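Local atomic coordinates of HMG-CoA Lyase (Bacillus subtilis subsp. subtilis, PDB entry 1YDO), a protein that belongs to the HMGL-like family and folds as a TIM barrel, a ring of parallel strands wrapped in helices, here paired in a two-chain assembly. Residues A[1-6]-A[260-265]; A[8-13]-A[229-234]; A[254-259]-A[268-273]. One frame throughout, in Å; residues are numbered along the deposited sequence.

Contact 1 of 3, residues A[1-6]-A[260-265]; sequences MPYPKK and EQMDIK
Selenomethionine Met262 lays its terminal methyl, CE, over the centre of one face of the Tyr3 ring, a CH-pi contact; the selenium behind it makes the pair Met-aromatic, a flexible, polarisable chain suiting a flat aromatic surface. The bend at chi3 (72°) turns CE out of the line of the chain. Beside it, Ile264 CD1 approaches Tyr3 CB at 4.1 Å, and Ile264 CG1 lies 3.5 Å from Pro4 O. Farther along, Lys265 N donates to Lys5 O at 2.9 Å, and a single backbone bridge joins Lys6 to Lys265. CG and CD of Lys6 lie against Lys265 O, CD at 3.2 Å from it. Lysine suits this partly exposed margin of the fold, offering methylenes for packing and an amine beyond them.

Behind these contacts, helix 252-261 ends in a Schellman motif with Asp263, at positive phi, as its C-prime residue. Lys265 NZ folds back to Glu260 OE2 in a salt bridge of 3.2 Å, within 260-265. Tyr3 also packs on Leu223 of helix 215-225 and on Glu189 of the second subunit. Between the two segments, then, attachment rests on one backbone hydrogen bond and apolar side chains, and Lys265 extends the backbone pairing to Val7.

Contact 2 of 3, residues A[8-13]-A[229-234]; sequences TIKEVG and VFDGSA
Glu11 OE1 accepts two backbone N-H groups, one from each segment. Ala234 N reaches its syn lone pair at 2.6 Å in a nearly straight bond (171°), whereas Gly13 N comes from above the carboxylate plane at 2.8 Å. CG stands anti to the backbone N (chi1 176°), and a bend at chi2 (64°) folds CD back from the extended line. OE2 is held by Thr252, so both oxygens of this buried carboxylate have partners.

The strands behind it, 8-11 and 229-232, run parallel and close the TIM barrel by joining its first strand to its last. Their ladder alternates donors: Phe230 N to Thr8 O, Lys10 N to Phe230 O at 2.7 Å, Gly232 N to Lys10 O, and Val12 N to Gly232 O at 2.8 Å.

Lys10 and Asp231 share the face that also carries Thr8 and Val229. Asp231 OD2 lies 3.3 Å from Lys10 CB, but its salt bridge is to Arg139, while Lys10 NZ pairs with Glu173. The long lysine chain, extended beyond CG, passes Val229, with CE 3.9 Å from Val229 CG1. On the other face Ile9 and Phe230 turn to the surrounding helices, Ile9 against 252-261 and Phe230 against 215-225, where bulky apolar groups suit the layer between sheet and helices. Gly13, at the start of helix 13-17, brings its CA to 3.5 Å from Ser233 OG; glycine suits the place because a CB there would collide with Glu11 OE1.

The chemistry implies a seam joined by regular backbone bonds and clasped at its C-terminal end by one carboxylate, which ties together the chain after each strand through Gly13 N and Ala234 N.

Contact 3 of 3, residues A[254-259]-A[268-273]; sequences DIVYML and VKLEKL
Helix 252-261 and the start of helix 270-284 approach most closely at Val256 and Leu270, whose CA atoms are 6.7 Å apart. This is apolar packing on the outside of the TIM barrel, between a helix against the sheet and the next helix along the chain. Val256 is central: its compact beta-branched side chain presents three carbons to three partners. CB meets Leu270 CD1, CG1 meets Val268 CB, and CG2 meets Leu273 CD2, each at 4.0 Å. Val256 and Val268 cross at about a right angle, whereas Val256 and Leu273 meet tip to tip.

Lys269, at the N-cap position of the second helix and the centre of an inverse gamma turn, separates Val268 from Leu270 while both direct their side chains toward the first helix. Leucine suits the longer reach here, because its forked end can touch two neighbours. In Leu270, CG lies anti to the backbone N (chi1 -171°), and the two methyls divide between Val256 and Tyr257.

Val256 and Val268 also pack on Ile9 of strand 8-11, while Tyr257 packs on Ala182 of the second subunit. At the Tyr257 end, Leu270 CD2 sits at the ring edge, in its plane, 4.0 Å from CD2 of the tyrosine and 3.8 Å from its CB.

Contact 2 lies near the centre of the chain and is the most polar of the three, joining strands by backbone bonds and a buried carboxylate. Contact 3, about 17 Å from that centre, is buried but apolar in its side-chain packing, between helix 252-261 and the start of helix 270-284 with Val268 before it. Contact 1 is farthest out and only partly buried, mixing one backbone bond with aromatic and aliphatic contacts. Helix 252-261 serves both contacts 1 and 3, which touch where Ile264 N probably bonds to Leu259 O. Ile9 connects contacts 2 and 3, placing CD1 3.4 Å from Val256 CG2. Contacts 1 and 3 also meet the second subunit; contact 2 touches no other chain.

Contact 1 of 3, residues A[1-6]-A[260-265]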
HETATM    1  N   MSE A   1      20.157  -8.417   8.384  1.00 75.29           N
HETATM    2  CA  MSE A   1      19.914  -6.949   8.239  1.00 74.08           C
HETATM    3  C   MSE A   1      19.627  -6.520   6.801  1.00 70.08           C
HETATM    4  O   MSE A   1      18.548  -6.017   6.504  1.00 70.67           O
HETATM    5  CB  MSE A   1      21.110  -6.155   8.753  1.00 78.96           C
HETATM    6  CG  MSE A   1      20.935  -4.663   8.561  1.00 85.14           C
HETATM    7 SE   MSE A   1      19.537  -3.971   9.701  1.00 95.89          SE
HETATM    8  CE  MSE A   1      18.001  -4.069   8.509  1.00 92.86           C
ATOM      9  N   PRO A   2      20.601  -6.692   5.895  1.00 65.63           N
ATOM     10  CA  PRO A   2      20.399  -6.306   4.497  1.00 61.75           C
ATOM     11  C   PRO A   2      19.336  -7.146   3.791  1.00 58.20           C
ATOM     12  O   PRO A   2      19.290  -8.373   3.936  1.00 57.40           O
ATOM     13  CB  PRO A   2      21.786  -6.490   3.892  1.00 62.79           C
ATOM     14  CG  PRO A   2      22.314  -7.665   4.657  1.00 63.97           C
ATOM     15  CD  PRO A   2      21.920  -7.329   6.077  1.00 64.79           C
ATOM     16  N   TYR A   3      18.481  -6.485   3.020  1.00 54.62           N
ATOM     17  CA  TYR A   3      17.423  -7.188   2.298  1.00 50.12           C
ATOM     18  C   TYR A   3      18.004  -8.293   1.423  1.00 48.06           C
ATOM     19  O   TYR A   3      19.085  -8.142   0.850  1.00 48.92           O
ATOM     20  CB  TYR A   3      16.627  -6.209   1.428  1.00 47.85           C
ATOM     21  CG  TYR A   3      15.902  -5.137   2.210  1.00 44.95           C
ATOM     22  CD1 TYR A   3      16.347  -3.817   2.200  1.00 45.73           C
ATOM     23  CD2 TYR A   3      14.784  -5.445   2.980  1.00 43.71           C
ATOM     24  CE1 TYR A   3      15.696  -2.827   2.941  1.00 44.30           C
ATOM     25  CE2 TYR A   3      14.125  -4.463   3.726  1.00 43.45           C
ATOM     26  CZ  TYR A   3      14.583  -3.160   3.704  1.00 43.26           C
ATOM     27  OH  TYR A   3      13.931  -2.188   4.435  1.00 39.82           O
ATOM     28  N   PRO A   4      17.290  -9.418   1.313  1.00 45.12           N
ATOM     29  CA  PRO A   4      17.727 -10.558   0.506  1.00 43.78           C
ATOM     30  C   PRO A   4      17.968 -10.186  -0.947  1.00 42.52           C
ATOM     31  O   PRO A   4      17.436  -9.191  -1.428  1.00 42.44           O
ATOM     32  CB  PRO A   4      16.585 -11.547   0.678  1.00 44.10           C
ATOM     33  CG  PRO A   4      15.413 -10.660   0.912  1.00 45.18           C
ATOM     34  CD  PRO A   4      15.964  -9.671   1.887  1.00 43.30           C
ATOM     35  N   LYS A   5      18.765 -10.988  -1.643  1.00 42.68           N
ATOM     36  CA  LYS A   5      19.078 -10.721  -3.044  1.00 43.34           C
ATOM     37  C   LYS A   5      17.994 -11.210  -3.994  1.00 41.94           C
ATOM     38  O   LYS A   5      17.740 -10.593  -5.028  1.00 41.88           O
ATOM     39  CB  LYS A   5      20.411 -11.376  -3.424  1.00 45.23           C
ATOM     40  CG  LYS A   5      21.645 -10.712  -2.822  1.00 47.73           C
ATOM     41  CD  LYS A   5      21.878  -9.323  -3.407  1.00 49.06           C
ATOM     42  CE  LYS A   5      23.094  -8.636  -2.796  1.00 50.25           C
ATOM     43  NZ  LYS A   5      23.310  -7.311  -3.437  1.00 50.01           N
ATOM     44  N   LYS A   6      17.360 -12.320  -3.640  1.00 40.62           N
ATOM     45  CA  LYS A   6      16.325 -12.887  -4.484  1.00 39.84           C
ATOM     46  C   LYS A   6      15.140 -13.349  -3.640  1.00 38.76           C
ATOM     47  O   LYS A   6      15.306 -13.880  -2.538  1.00 37.36           O
ATOM     48  CB  LYS A   6      16.909 -14.052  -5.298  1.00 40.74           C
ATOM     49  CG  LYS A   6      16.237 -14.292  -6.641  1.00 43.18           C
ATOM     50  CD  LYS A   6      14.882 -14.961  -6.473  1.00 44.36           C
ATOM     51  CE  LYS A   6      14.207 -15.227  -7.815  1.00 44.81           C
ATOM     52  NZ  LYS A   6      12.980 -16.075  -7.686  1.00 45.07           N
ATOM     53  N   GLU A 260      11.646  -4.873  -7.181  1.00 34.39           N
ATOM     54  CA  GLU A 260      12.637  -4.534  -8.190  1.00 35.54           C
ATOM     55  C   GLU A 260      13.367  -3.260  -7.853  1.00 35.10           C
ATOM     56  O   GLU A 260      14.590  -3.198  -7.922  1.00 36.73           O
ATOM     57  CB  GLU A 260      11.986  -4.399  -9.565  1.00 38.96           C
ATOM     58  CG  GLU A 260      11.652  -5.726 -10.219  1.00 42.94           C
ATOM     59  CD  GLU A 260      12.874  -6.617 -10.386  1.00 45.34           C
ATOM     60  OE1 GLU A 260      13.853  -6.157 -11.014  1.00 48.25           O
ATOM     61  OE2 GLU A 260      12.851  -7.766  -9.891  1.00 43.50           O
ATOM     62  N   GLN A 261      12.619  -2.233  -7.492  1.00 34.07           N
ATOM     63  CA  GLN A 261      13.235  -0.967  -7.141  1.00 32.85           C
ATOM     64  C   GLN A 261      14.194  -1.150  -5.973  1.00 31.68           C
ATOM     65  O   GLN A 261      15.153  -0.404  -5.831  1.00 30.55           O
ATOM     66  CB  GLN A 261      12.159   0.039  -6.759  1.00 34.71           C
ATOM     67  CG  GLN A 261      11.092   0.190  -7.805  1.00 36.30           C
ATOM     68  CD  GLN A 261      11.676   0.533  -9.147  1.00 40.59           C
ATOM     69  OE1 GLN A 261      12.320   1.572  -9.308  1.00 40.68           O
ATOM     70  NE2 GLN A 261      11.460  -0.342 -10.131  1.00 43.71           N
HETATM   71  N   MSE A 262      13.930  -2.144  -5.137  1.00 31.14           N
HETATM   72  CA  MSE A 262      14.777  -2.393  -3.991  1.00 32.92           C
HETATM   73  C   MSE A 262      15.979  -3.239  -4.365  1.00 34.19           C
HETATM   74  O   MSE A 262      16.744  -3.648  -3.492  1.00 35.38           O
HETATM   75  CB  MSE A 262      13.995  -3.092  -2.879  1.00 31.12           C
HETATM   76  CG  MSE A 262      12.962  -2.229  -2.173  1.00 32.46           C
HETATM   77 SE   MSE A 262      11.953  -3.225  -0.816  1.00 35.80          SE
HETATM   78  CE  MSE A 262      13.361  -3.380   0.502  1.00 30.26           C
ATOM     79  N   ASP A 263      16.131  -3.504  -5.659  1.00 33.55           N
ATOM     80  CA  ASP A 263      17.234  -4.322  -6.185  1.00 34.19           C
ATOM     81  C   ASP A 263      17.179  -5.777  -5.717  1.00 31.77           C
ATOM     82  O   ASP A 263      18.202  -6.382  -5.400  1.00 30.63           O
ATOM     83  CB  ASP A 263      18.592  -3.709  -5.822  1.00 36.51           C
ATOM     84  CG  ASP A 263      18.895  -2.452  -6.609  1.00 42.15           C
ATOM     85  OD1 ASP A 263      18.999  -2.547  -7.863  1.00 44.32           O
ATOM     86  OD2 ASP A 263      19.037  -1.367  -5.975  1.00 45.06           O
ATOM     87  N   ILE A 264      15.972  -6.322  -5.690  1.00 29.11           N
ATOM     88  CA  ILE A 264      15.748  -7.694  -5.280  1.00 29.72           C
ATOM     89  C   ILE A 264      15.188  -8.431  -6.487  1.00 30.08           C
ATOM     90  O   ILE A 264      14.158  -8.027  -7.025  1.00 31.13           O
ATOM     91  CB  ILE A 264      14.732  -7.758  -4.137  1.00 30.16           C
ATOM     92  CG1 ILE A 264      15.221  -6.922  -2.964  1.00 29.55           C
ATOM     93  CG2 ILE A 264      14.517  -9.190  -3.705  1.00 28.52           C
ATOM     94  CD1 ILE A 264      14.226  -6.818  -1.841  1.00 28.01           C
ATOM     95  N   LYS A 265      15.851  -9.509  -6.907  1.00 29.58           N
ATOM     96  CA  LYS A 265      15.407 -10.254  -8.076  1.00 30.42           C
ATOM     97  C   LYS A 265      14.207 -11.135  -7.853  1.00 30.45           C
ATOM     98  O   LYS A 265      14.137 -11.859  -6.866  1.00 30.02           O
ATOM     99  CB  LYS A 265      16.548 -11.098  -8.654  1.00 31.33           C
ATOM    100  CG  LYS A 265      17.633 -10.280  -9.343  1.00 36.08           C
ATOM    101  CD  LYS A 265      17.063  -9.239 -10.345  1.00 39.59           C
ATOM    102  CE  LYS A 265      16.182  -9.861 -11.456  1.00 41.86           C
ATOM    103  NZ  LYS A 265      14.731 -10.065 -11.111  1.00 42.20           N
TER

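Contact 2 of 3, residues A[8-13]-A[229-234]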
ATOM      1  N   THR A   8      11.279 -15.317  -4.121  1.00 32.84           N
ATOM      2  CA  THR A   8      10.314 -16.006  -4.960  1.00 32.73           C
ATOM      3  C   THR A   8       8.869 -15.656  -4.618  1.00 31.37           C
ATOM      4  O   THR A   8       8.422 -15.843  -3.489  1.00 29.29           O
ATOM      5  CB  THR A   8      10.498 -17.524  -4.864  1.00 34.09           C
ATOM      6  OG1 THR A   8      11.113 -17.845  -3.614  1.00 35.43           O
ATOM      7  CG2 THR A   8      11.386 -18.020  -5.997  1.00 36.22           C
ATOM      8  N   ILE A   9       8.148 -15.142  -5.614  1.00 31.22           N
ATOM      9  CA  ILE A   9       6.752 -14.772  -5.450  1.00 30.36           C
ATOM     10  C   ILE A   9       5.857 -15.781  -6.163  1.00 30.45           C
ATOM     11  O   ILE A   9       6.115 -16.154  -7.307  1.00 30.07           O
ATOM     12  CB  ILE A   9       6.437 -13.391  -6.041  1.00 31.05           C
ATOM     13  CG1 ILE A   9       6.488 -13.462  -7.543  1.00 31.19           C
ATOM     14  CG2 ILE A   9       7.418 -12.341  -5.545  1.00 28.15           C
ATOM     15  CD1 ILE A   9       5.675 -12.399  -8.174  1.00 35.33           C
ATOM     16  N   LYS A  10       4.785 -16.196  -5.494  1.00 31.41           N
ATOM     17  CA  LYS A  10       3.853 -17.165  -6.060  1.00 29.65           C
ATOM     18  C   LYS A  10       2.509 -16.554  -6.464  1.00 28.26           C
ATOM     19  O   LYS A  10       1.854 -15.895  -5.669  1.00 28.80           O
ATOM     20  CB  LYS A  10       3.654 -18.297  -5.051  1.00 30.70           C
ATOM     21  CG  LYS A  10       4.978 -18.927  -4.634  1.00 31.87           C
ATOM     22  CD  LYS A  10       4.794 -20.270  -3.953  1.00 33.24           C
ATOM     23  CE  LYS A  10       6.132 -20.956  -3.744  1.00 33.13           C
ATOM     24  NZ  LYS A  10       5.953 -22.277  -3.088  1.00 37.06           N
ATOM     25  N   GLU A  11       2.112 -16.780  -7.710  1.00 27.65           N
ATOM     26  CA  GLU A  11       0.850 -16.267  -8.223  1.00 28.15           C
ATOM     27  C   GLU A  11      -0.313 -17.170  -7.819  1.00 27.97           C
ATOM     28  O   GLU A  11      -0.244 -18.382  -8.011  1.00 27.86           O
ATOM     29  CB  GLU A  11       0.905 -16.188  -9.749  1.00 29.09           C
ATOM     30  CG  GLU A  11      -0.401 -15.750 -10.376  1.00 30.80           C
ATOM     31  CD  GLU A  11      -0.793 -14.334  -9.976  1.00 33.16           C
ATOM     32  OE1 GLU A  11      -2.008 -14.072  -9.848  1.00 32.67           O
ATOM     33  OE2 GLU A  11       0.106 -13.480  -9.803  1.00 31.98           O
ATOM     34  N   VAL A  12      -1.374 -16.591  -7.256  1.00 28.22           N
ATOM     35  CA  VAL A  12      -2.553 -17.376  -6.867  1.00 27.48           C
ATOM     36  C   VAL A  12      -3.824 -16.736  -7.409  1.00 28.52           C
ATOM     37  O   VAL A  12      -4.926 -17.037  -6.945  1.00 30.33           O
ATOM     38  CB  VAL A  12      -2.707 -17.516  -5.326  1.00 27.10           C
ATOM     39  CG1 VAL A  12      -1.549 -18.297  -4.762  1.00 25.13           C
ATOM     40  CG2 VAL A  12      -2.807 -16.146  -4.670  1.00 25.05           C
ATOM     41  N   GLY A  13      -3.661 -15.865  -8.400  1.00 27.61           N
ATOM     42  CA  GLY A  13      -4.797 -15.181  -8.981  1.00 28.22           C
ATOM     43  C   GLY A  13      -5.826 -16.081  -9.634  1.00 29.14           C
ATOM     44  O   GLY A  13      -7.034 -15.996  -9.342  1.00 27.10           O
ATOM     45  N   VAL A 229       9.491 -15.770   0.426  1.00 27.52           N
ATOM     46  CA  VAL A 229       8.412 -16.312  -0.375  1.00 27.95           C
ATOM     47  C   VAL A 229       7.136 -15.520  -0.138  1.00 27.09           C
ATOM     48  O   VAL A 229       6.641 -15.423   0.987  1.00 26.17           O
ATOM     49  CB  VAL A 229       8.154 -17.786  -0.011  1.00 28.63           C
ATOM     50  CG1 VAL A 229       7.142 -18.399  -0.959  1.00 28.51           C
ATOM     51  CG2 VAL A 229       9.453 -18.548  -0.042  1.00 26.32           C
ATOM     52  N   PHE A 230       6.590 -14.950  -1.200  1.00 27.80           N
ATOM     53  CA  PHE A 230       5.374 -14.179  -1.038  1.00 28.68           C
ATOM     54  C   PHE A 230       4.347 -14.508  -2.086  1.00 29.07           C
ATOM     55  O   PHE A 230       4.661 -14.652  -3.263  1.00 29.47           O
ATOM     56  CB  PHE A 230       5.713 -12.702  -1.064  1.00 28.80           C
ATOM     57  CG  PHE A 230       6.528 -12.263   0.116  1.00 29.64           C
ATOM     58  CD1 PHE A 230       5.913 -11.939   1.323  1.00 29.76           C
ATOM     59  CD2 PHE A 230       7.911 -12.193   0.027  1.00 29.41           C
ATOM     60  CE1 PHE A 230       6.669 -11.543   2.435  1.00 30.32           C
ATOM     61  CE2 PHE A 230       8.678 -11.801   1.125  1.00 30.86           C
ATOM     62  CZ  PHE A 230       8.054 -11.473   2.334  1.00 30.13           C
ATOM     63  N   ASP A 231       3.106 -14.641  -1.643  1.00 29.31           N
ATOM     64  CA  ASP A 231       2.004 -14.959  -2.532  1.00 28.15           C
ATOM     65  C   ASP A 231       1.381 -13.684  -3.030  1.00 28.02           C
ATOM     66  O   ASP A 231       1.280 -12.711  -2.285  1.00 29.60           O
ATOM     67  CB  ASP A 231       0.961 -15.773  -1.784  1.00 28.10           C
ATOM     68  CG  ASP A 231       1.430 -17.179  -1.493  1.00 28.78           C
ATOM     69  OD1 ASP A 231       0.726 -17.893  -0.749  1.00 27.80           O
ATOM     70  OD2 ASP A 231       2.494 -17.567  -2.021  1.00 30.06           O
ATOM     71  N   GLY A 232       0.954 -13.696  -4.286  1.00 28.02           N
ATOM     72  CA  GLY A 232       0.335 -12.519  -4.868  1.00 29.82           C
ATOM     73  C   GLY A 232      -0.769 -12.855  -5.854  1.00 29.67           C
ATOM     74  O   GLY A 232      -0.912 -13.999  -6.264  1.00 28.70           O
ATOM     75  N   SER A 233      -1.555 -11.858  -6.235  1.00 30.35           N
ATOM     76  CA  SER A 233      -2.636 -12.064  -7.185  1.00 31.56           C
ATOM     77  C   SER A 233      -2.545 -11.027  -8.308  1.00 32.04           C
ATOM     78  O   SER A 233      -2.622  -9.832  -8.058  1.00 32.86           O
ATOM     79  CB  SER A 233      -3.975 -11.946  -6.471  1.00 30.92           C
ATOM     80  OG  SER A 233      -5.028 -12.056  -7.409  1.00 33.35           O
ATOM     81  N   ALA A 234      -2.371 -11.475  -9.545  1.00 32.60           N
ATOM     82  CA  ALA A 234      -2.259 -10.531 -10.648  1.00 34.34           C
ATOM     83  C   ALA A 234      -3.420  -9.524 -10.642  1.00 35.98           C
ATOM     84  O   ALA A 234      -4.589  -9.908 -10.590  1.00 38.11           O
ATOM     85  CB  ALA A 234      -2.210 -11.281 -11.980  1.00 32.30           C
TER

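Contact 3 of 3, residues A[254-259]-A[268-273]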
ATOM      1  N   ASP A 254       2.403  -5.058  -8.090  1.00 31.27           N
ATOM      2  CA  ASP A 254       2.839  -4.077  -7.099  1.00 30.61           C
ATOM      3  C   ASP A 254       3.965  -4.669  -6.264  1.00 28.59           C
ATOM      4  O   ASP A 254       4.901  -3.980  -5.874  1.00 25.79           O
ATOM      5  CB  ASP A 254       1.670  -3.701  -6.190  1.00 34.99           C
ATOM      6  CG  ASP A 254       0.604  -2.918  -6.911  1.00 38.85           C
ATOM      7  OD1 ASP A 254      -0.540  -2.860  -6.407  1.00 40.48           O
ATOM      8  OD2 ASP A 254       0.915  -2.352  -7.985  1.00 42.14           O
ATOM      9  N   ILE A 255       3.845  -5.958  -5.992  1.00 26.85           N
ATOM     10  CA  ILE A 255       4.836  -6.656  -5.212  1.00 26.01           C
ATOM     11  C   ILE A 255       6.113  -6.780  -6.015  1.00 26.69           C
ATOM     12  O   ILE A 255       7.196  -6.522  -5.506  1.00 27.28           O
ATOM     13  CB  ILE A 255       4.355  -8.050  -4.832  1.00 23.47           C
ATOM     14  CG1 ILE A 255       3.140  -7.925  -3.933  1.00 21.76           C
ATOM     15  CG2 ILE A 255       5.465  -8.814  -4.166  1.00 21.83           C
ATOM     16  CD1 ILE A 255       2.612  -9.234  -3.485  1.00 22.83           C
ATOM     17  N   VAL A 256       5.980  -7.176  -7.271  1.00 27.55           N
ATOM     18  CA  VAL A 256       7.132  -7.346  -8.142  1.00 28.36           C
ATOM     19  C   VAL A 256       7.820  -6.012  -8.356  1.00 29.74           C
ATOM     20  O   VAL A 256       9.046  -5.939  -8.357  1.00 31.33           O
ATOM     21  CB  VAL A 256       6.726  -7.901  -9.520  1.00 28.64           C
ATOM     22  CG1 VAL A 256       7.923  -7.933 -10.434  1.00 28.84           C
ATOM     23  CG2 VAL A 256       6.149  -9.294  -9.363  1.00 29.19           C
ATOM     24  N   TYR A 257       7.042  -4.953  -8.529  1.00 29.21           N
ATOM     25  CA  TYR A 257       7.630  -3.651  -8.761  1.00 30.73           C
ATOM     26  C   TYR A 257       8.470  -3.181  -7.596  1.00 31.65           C
ATOM     27  O   TYR A 257       9.665  -2.931  -7.735  1.00 32.05           O
ATOM     28  CB  TYR A 257       6.550  -2.610  -9.047  1.00 33.50           C
ATOM     29  CG  TYR A 257       7.058  -1.174  -9.030  1.00 32.73           C
ATOM     30  CD1 TYR A 257       7.065  -0.424  -7.853  1.00 34.33           C
ATOM     31  CD2 TYR A 257       7.557  -0.584 -10.183  1.00 33.22           C
ATOM     32  CE1 TYR A 257       7.569   0.887  -7.827  1.00 35.81           C
ATOM     33  CE2 TYR A 257       8.059   0.723 -10.174  1.00 34.48           C
ATOM     34  CZ  TYR A 257       8.064   1.453  -8.992  1.00 34.78           C
ATOM     35  OH  TYR A 257       8.565   2.737  -8.973  1.00 35.28           O
HETATM   36  N   MSE A 258       7.841  -3.054  -6.441  1.00 32.48           N
HETATM   37  CA  MSE A 258       8.565  -2.579  -5.291  1.00 34.19           C
HETATM   38  C   MSE A 258       9.837  -3.366  -5.031  1.00 33.72           C
HETATM   39  O   MSE A 258      10.875  -2.797  -4.692  1.00 33.09           O
HETATM   40  CB  MSE A 258       7.688  -2.617  -4.058  1.00 36.91           C
HETATM   41  CG  MSE A 258       8.392  -2.051  -2.864  1.00 41.70           C
HETATM   42 SE   MSE A 258       7.399  -2.423  -1.296  1.00 47.69          SE
HETATM   43  CE  MSE A 258       7.547  -4.352  -1.306  1.00 43.99           C
ATOM     44  N   LEU A 259       9.755  -4.677  -5.186  1.00 33.68           N
ATOM     45  CA  LEU A 259      10.913  -5.517  -4.962  1.00 33.28           C
ATOM     46  C   LEU A 259      12.015  -5.170  -5.944  1.00 33.49           C
ATOM     47  O   LEU A 259      13.182  -5.154  -5.583  1.00 33.43           O
ATOM     48  CB  LEU A 259      10.531  -6.992  -5.087  1.00 33.51           C
ATOM     49  CG  LEU A 259       9.689  -7.545  -3.932  1.00 33.74           C
ATOM     50  CD1 LEU A 259       9.125  -8.901  -4.313  1.00 33.34           C
ATOM     51  CD2 LEU A 259      10.544  -7.636  -2.681  1.00 34.15           C
ATOM     52  N   VAL A 268      10.738 -11.920 -12.572  1.00 36.09           N
ATOM     53  CA  VAL A 268       9.457 -11.692 -13.215  1.00 38.04           C
ATOM     54  C   VAL A 268       9.528 -10.458 -14.105  1.00 39.71           C
ATOM     55  O   VAL A 268       9.895  -9.380 -13.651  1.00 40.56           O
ATOM     56  CB  VAL A 268       8.350 -11.496 -12.185  1.00 36.46           C
ATOM     57  CG1 VAL A 268       7.022 -11.287 -12.882  1.00 34.77           C
ATOM     58  CG2 VAL A 268       8.285 -12.713 -11.294  1.00 38.92           C
ATOM     59  N   LYS A 269       9.190 -10.619 -15.377  1.00 40.66           N
ATOM     60  CA  LYS A 269       9.204  -9.494 -16.292  1.00 42.62           C
ATOM     61  C   LYS A 269       7.915  -8.695 -16.107  1.00 43.28           C
ATOM     62  O   LYS A 269       6.907  -8.935 -16.778  1.00 42.65           O
ATOM     63  CB  LYS A 269       9.329 -10.006 -17.715  1.00 45.57           C
ATOM     64  CG  LYS A 269      10.547 -10.905 -17.900  1.00 48.21           C
ATOM     65  CD  LYS A 269      10.300 -12.006 -18.930  1.00 50.08           C
ATOM     66  CE  LYS A 269      11.418 -13.049 -18.904  1.00 50.63           C
ATOM     67  NZ  LYS A 269      11.124 -14.256 -19.743  1.00 50.44           N
ATOM     68  N   LEU A 270       7.973  -7.743 -15.178  1.00 45.11           N
ATOM     69  CA  LEU A 270       6.845  -6.887 -14.827  1.00 47.75           C
ATOM     70  C   LEU A 270       6.001  -6.447 -16.022  1.00 49.20           C
ATOM     71  O   LEU A 270       4.773  -6.565 -16.008  1.00 49.37           O
ATOM     72  CB  LEU A 270       7.354  -5.660 -14.065  1.00 46.88           C
ATOM     73  CG  LEU A 270       6.297  -4.761 -13.424  1.00 45.40           C
ATOM     74  CD1 LEU A 270       5.374  -5.585 -12.540  1.00 44.14           C
ATOM     75  CD2 LEU A 270       6.994  -3.677 -12.620  1.00 45.29           C
ATOM     76  N   GLU A 271       6.666  -5.935 -17.048  1.00 50.97           N
ATOM     77  CA  GLU A 271       5.990  -5.486 -18.257  1.00 52.54           C
ATOM     78  C   GLU A 271       4.946  -6.520 -18.680  1.00 51.93           C
ATOM     79  O   GLU A 271       3.756  -6.214 -18.817  1.00 51.35           O
ATOM     80  CB  GLU A 271       7.025  -5.276 -19.370  1.00 55.23           C
ATOM     81  CG  GLU A 271       6.485  -4.620 -20.640  1.00 60.40           C
ATOM     82  CD  GLU A 271       6.070  -5.632 -21.709  1.00 63.65           C
ATOM     83  OE1 GLU A 271       5.491  -5.214 -22.746  1.00 63.84           O
ATOM     84  OE2 GLU A 271       6.334  -6.843 -21.512  1.00 64.66           O
ATOM     85  N   LYS A 272       5.391  -7.754 -18.869  1.00 51.40           N
ATOM     86  CA  LYS A 272       4.485  -8.816 -19.269  1.00 51.02           C
ATOM     87  C   LYS A 272       3.351  -8.985 -18.267  1.00 49.44           C
ATOM     88  O   LYS A 272       2.184  -9.052 -18.657  1.00 49.26           O
ATOM     89  CB  LYS A 272       5.249 -10.136 -19.411  1.00 52.87           C
ATOM     90  CG  LYS A 272       6.328 -10.119 -20.495  1.00 55.75           C
ATOM     91  CD  LYS A 272       6.914 -11.515 -20.731  1.00 58.20           C
ATOM     92  CE  LYS A 272       7.974 -11.512 -21.835  1.00 58.78           C
ATOM     93  NZ  LYS A 272       8.442 -12.890 -22.186  1.00 59.29           N
ATOM     94  N   LEU A 273       3.695  -9.049 -16.981  1.00 47.73           N
ATOM     95  CA  LEU A 273       2.697  -9.227 -15.921  1.00 45.99           C
ATOM     96  C   LEU A 273       1.613  -8.158 -16.026  1.00 44.95           C
ATOM     97  O   LEU A 273       0.423  -8.466 -16.036  1.00 43.32           O
ATOM     98  CB  LEU A 273       3.363  -9.139 -14.547  1.00 46.38           C
ATOM     99  CG  LEU A 273       2.479  -9.470 -13.351  1.00 46.29           C
ATOM    100  CD1 LEU A 273       2.060 -10.920 -13.432  1.00 46.23           C
ATOM    101  CD2 LEU A 273       3.231  -9.215 -12.064  1.00 48.23           C
TER